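Local coordinates for protein metallo-carboxypeptidase (Pseudomonas aeruginosa, PDB 4A39) that is a zinc-dependent carboxypeptidase of the M14 family, related to mammalian cytosolic carboxypeptidases, and probably removes C-terminal residues from peptides, at residues Ala186-Ile194 with Asp213-Asn221. Sequence-based numbering, arbitrary orientation.
Sequences AEWFMEGLI and DLYLVPNMN
Glu187 reaches from helix 186-194 over the turn that follows strand 213-217, and its OE1 takes a hydrogen bond of 3.1 Å from Asn219 ND2. The amide nitrogen arrives from above the carboxylate plane, 43° out of it, and the N-H...O angle of 145° leaves the bond somewhat bent. CG stands anti to the backbone N (chi1 -180°) and the bend at chi2 helps turn the carboxylate toward the turn, where OE2 also rests 3.4 Å from Pro218 CB. Farther along the helix, Met190 bends at chi2 and chi3, which sets CE 3.7 Å from Val217 O and 4.0 Å from Leu216 CB. Leu216 CD1 meets Leu193 CD2 at 3.8 Å, and Ile194 slides past Leu216 in the opposite direction.

Behind these contacts, Asn219 OD1 accepts from Asn221 N at 2.9 Å, an Asx turn that helps hold ND2 toward Glu187. OE1 also salt-bridges Arg128, and OE2 hydrogen-bonds His131. The Asn219 side chain lies about 9 Å from those of zinc ligands His180 and Glu183, just before the helix. Helix 186-194 packs roughly antiparallel to strand 213-217 (axes 144° apart), Met190 also touching strand 171-177, while helices 128-138 and 366-383 meet Ile194 and Leu193.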
# COMPACT_ATOMS: atom_id res chain seq x y z
N ALA A 186 -2.03 0.67 0.09
CA ALA A 186 -1.37 1.15 -1.12
C ALA A 186 -2.28 1.22 -2.35
O ALA A 186 -2.34 2.25 -3.02
CB ALA A 186 -0.14 0.30 -1.42
N GLU A 187 -2.98 0.14 -2.67
CA GLU A 187 -3.85 0.22 -3.84
C GLU A 187 -5.07 1.11 -3.55
O GLU A 187 -5.64 1.69 -4.48
CB GLU A 187 -4.27 -1.17 -4.35
CG GLU A 187 -5.18 -1.09 -5.58
CD GLU A 187 -5.04 -2.27 -6.54
OE1 GLU A 187 -4.73 -3.39 -6.10
OE2 GLU A 187 -5.26 -2.06 -7.75
N TRP A 188 -5.47 1.23 -2.29
CA TRP A 188 -6.59 2.11 -1.97
C TRP A 188 -6.17 3.53 -2.36
O TRP A 188 -6.95 4.30 -2.93
CB TRP A 188 -6.93 2.07 -0.47
CG TRP A 188 -7.80 0.90 -0.09
CD1 TRP A 188 -7.43 -0.21 0.61
CD2 TRP A 188 -9.19 0.74 -0.39
NE1 TRP A 188 -8.50 -1.06 0.76
CE2 TRP A 188 -9.60 -0.50 0.15
CE3 TRP A 188 -10.14 1.52 -1.08
CZ2 TRP A 188 -10.91 -0.98 0.04
CZ3 TRP A 188 -11.45 1.05 -1.19
CH2 TRP A 188 -11.82 -0.19 -0.63
N PHE A 189 -4.91 3.86 -2.07
CA PHE A 189 -4.34 5.16 -2.41
C PHE A 189 -4.47 5.37 -3.93
O PHE A 189 -4.85 6.44 -4.40
CB PHE A 189 -2.86 5.19 -1.98
CG PHE A 189 -2.08 6.41 -2.43
CD1 PHE A 189 -1.62 6.52 -3.74
CD2 PHE A 189 -1.75 7.42 -1.52
CE1 PHE A 189 -0.84 7.60 -4.14
CE2 PHE A 189 -0.97 8.51 -1.91
CZ PHE A 189 -0.51 8.60 -3.23
N MET A 190 -4.16 4.33 -4.70
CA MET A 190 -4.25 4.40 -6.15
C MET A 190 -5.69 4.60 -6.63
O MET A 190 -5.92 5.32 -7.60
CB MET A 190 -3.66 3.14 -6.78
CG MET A 190 -2.20 2.89 -6.42
SD MET A 190 -1.07 4.21 -6.95
CE MET A 190 -0.94 3.86 -8.71
N GLU A 191 -6.65 3.98 -5.95
CA GLU A 191 -8.05 4.14 -6.33
C GLU A 191 -8.48 5.60 -6.19
O GLU A 191 -9.21 6.12 -7.03
CB GLU A 191 -8.96 3.24 -5.49
CG GLU A 191 -10.45 3.42 -5.79
CD GLU A 191 -11.34 2.45 -5.04
OE1 GLU A 191 -11.13 1.23 -5.16
OE2 GLU A 191 -12.25 2.91 -4.32
N GLY A 192 -8.03 6.25 -5.12
CA GLY A 192 -8.38 7.64 -4.91
C GLY A 192 -7.78 8.53 -5.98
O GLY A 192 -8.43 9.45 -6.49
N LEU A 193 -6.53 8.24 -6.32
CA LEU A 193 -5.81 9.00 -7.34
C LEU A 193 -6.55 8.89 -8.67
O LEU A 193 -6.87 9.90 -9.31
CB LEU A 193 -4.39 8.44 -7.45
CG LEU A 193 -3.33 9.15 -8.30
CD1 LEU A 193 -1.94 8.65 -7.88
CD2 LEU A 193 -3.57 8.89 -9.77
N ILE A 194 -6.86 7.66 -9.09
CA ILE A 194 -7.54 7.44 -10.35
C ILE A 194 -8.96 8.00 -10.38
O ILE A 194 -9.39 8.57 -11.39
CB ILE A 194 -7.56 5.93 -10.72
CG1 ILE A 194 -6.19 5.52 -11.28
CG2 ILE A 194 -8.63 5.64 -11.75
CD1 ILE A 194 -5.05 5.66 -10.30
N ASP A 213 2.45 13.72 -17.82
CA ASP A 213 1.65 12.52 -18.04
C ASP A 213 1.87 11.67 -16.79
O ASP A 213 2.94 11.73 -16.18
CB ASP A 213 2.14 11.71 -19.24
CG ASP A 213 1.91 12.41 -20.56
OD1 ASP A 213 1.08 13.33 -20.62
OD2 ASP A 213 2.57 12.02 -21.55
N LEU A 214 0.87 10.88 -16.42
CA LEU A 214 1.02 10.02 -15.25
C LEU A 214 1.19 8.57 -15.69
O LEU A 214 0.47 8.09 -16.57
CB LEU A 214 -0.21 10.13 -14.35
CG LEU A 214 -0.64 11.54 -13.95
CD1 LEU A 214 -1.86 11.45 -13.05
CD2 LEU A 214 0.50 12.27 -13.25
N TYR A 215 2.17 7.90 -15.10
CA TYR A 215 2.46 6.49 -15.37
C TYR A 215 2.11 5.80 -14.05
O TYR A 215 2.81 5.97 -13.04
CB TYR A 215 3.93 6.30 -15.72
CG TYR A 215 4.29 6.84 -17.09
CD1 TYR A 215 4.34 8.22 -17.33
CD2 TYR A 215 4.56 5.98 -18.15
CE1 TYR A 215 4.66 8.72 -18.59
CE2 TYR A 215 4.88 6.47 -19.42
CZ TYR A 215 4.93 7.84 -19.63
OH TYR A 215 5.26 8.33 -20.88
N LEU A 216 1.04 5.01 -14.07
CA LEU A 216 0.54 4.36 -12.87
C LEU A 216 0.49 2.84 -12.89
O LEU A 216 0.05 2.24 -13.86
CB LEU A 216 -0.88 4.86 -12.60
CG LEU A 216 -1.16 6.36 -12.75
CD1 LEU A 216 -2.66 6.61 -12.65
CD2 LEU A 216 -0.41 7.14 -11.67
N VAL A 217 0.93 2.23 -11.79
CA VAL A 217 0.87 0.78 -11.64
C VAL A 217 0.09 0.53 -10.35
O VAL A 217 0.65 0.57 -9.26
CB VAL A 217 2.27 0.15 -11.49
CG1 VAL A 217 2.13 -1.35 -11.23
CG2 VAL A 217 3.10 0.38 -12.75
N PRO A 218 -1.23 0.29 -10.47
CA PRO A 218 -2.12 0.04 -9.33
C PRO A 218 -1.71 -1.07 -8.37
O PRO A 218 -1.94 -0.97 -7.16
CB PRO A 218 -3.46 -0.25 -10.00
CG PRO A 218 -3.41 0.63 -11.21
CD PRO A 218 -2.01 0.38 -11.72
N ASN A 219 -1.13 -2.15 -8.90
CA ASN A 219 -0.68 -3.24 -8.03
C ASN A 219 0.52 -3.99 -8.59
O ASN A 219 0.46 -4.63 -9.64
CB ASN A 219 -1.82 -4.21 -7.74
CG ASN A 219 -1.49 -5.16 -6.61
OD1 ASN A 219 -0.68 -6.07 -6.76
ND2 ASN A 219 -2.12 -4.94 -5.45
N MET A 220 1.62 -3.89 -7.85
CA MET A 220 2.90 -4.50 -8.22
C MET A 220 3.08 -5.96 -7.83
O MET A 220 4.09 -6.56 -8.21
CB MET A 220 4.05 -3.72 -7.58
CG MET A 220 4.37 -2.38 -8.20
SD MET A 220 5.12 -2.55 -9.83
CE MET A 220 6.67 -3.35 -9.38
N ASN A 221 2.14 -6.53 -7.09
CA ASN A 221 2.28 -7.92 -6.63
C ASN A 221 0.93 -8.62 -6.53
O ASN A 221 0.47 -8.95 -5.44
CB ASN A 221 2.95 -7.91 -5.25
CG ASN A 221 3.64 -9.22 -4.92
OD1 ASN A 221 3.26 -10.30 -5.39
ND2 ASN A 221 4.66 -9.14 -4.07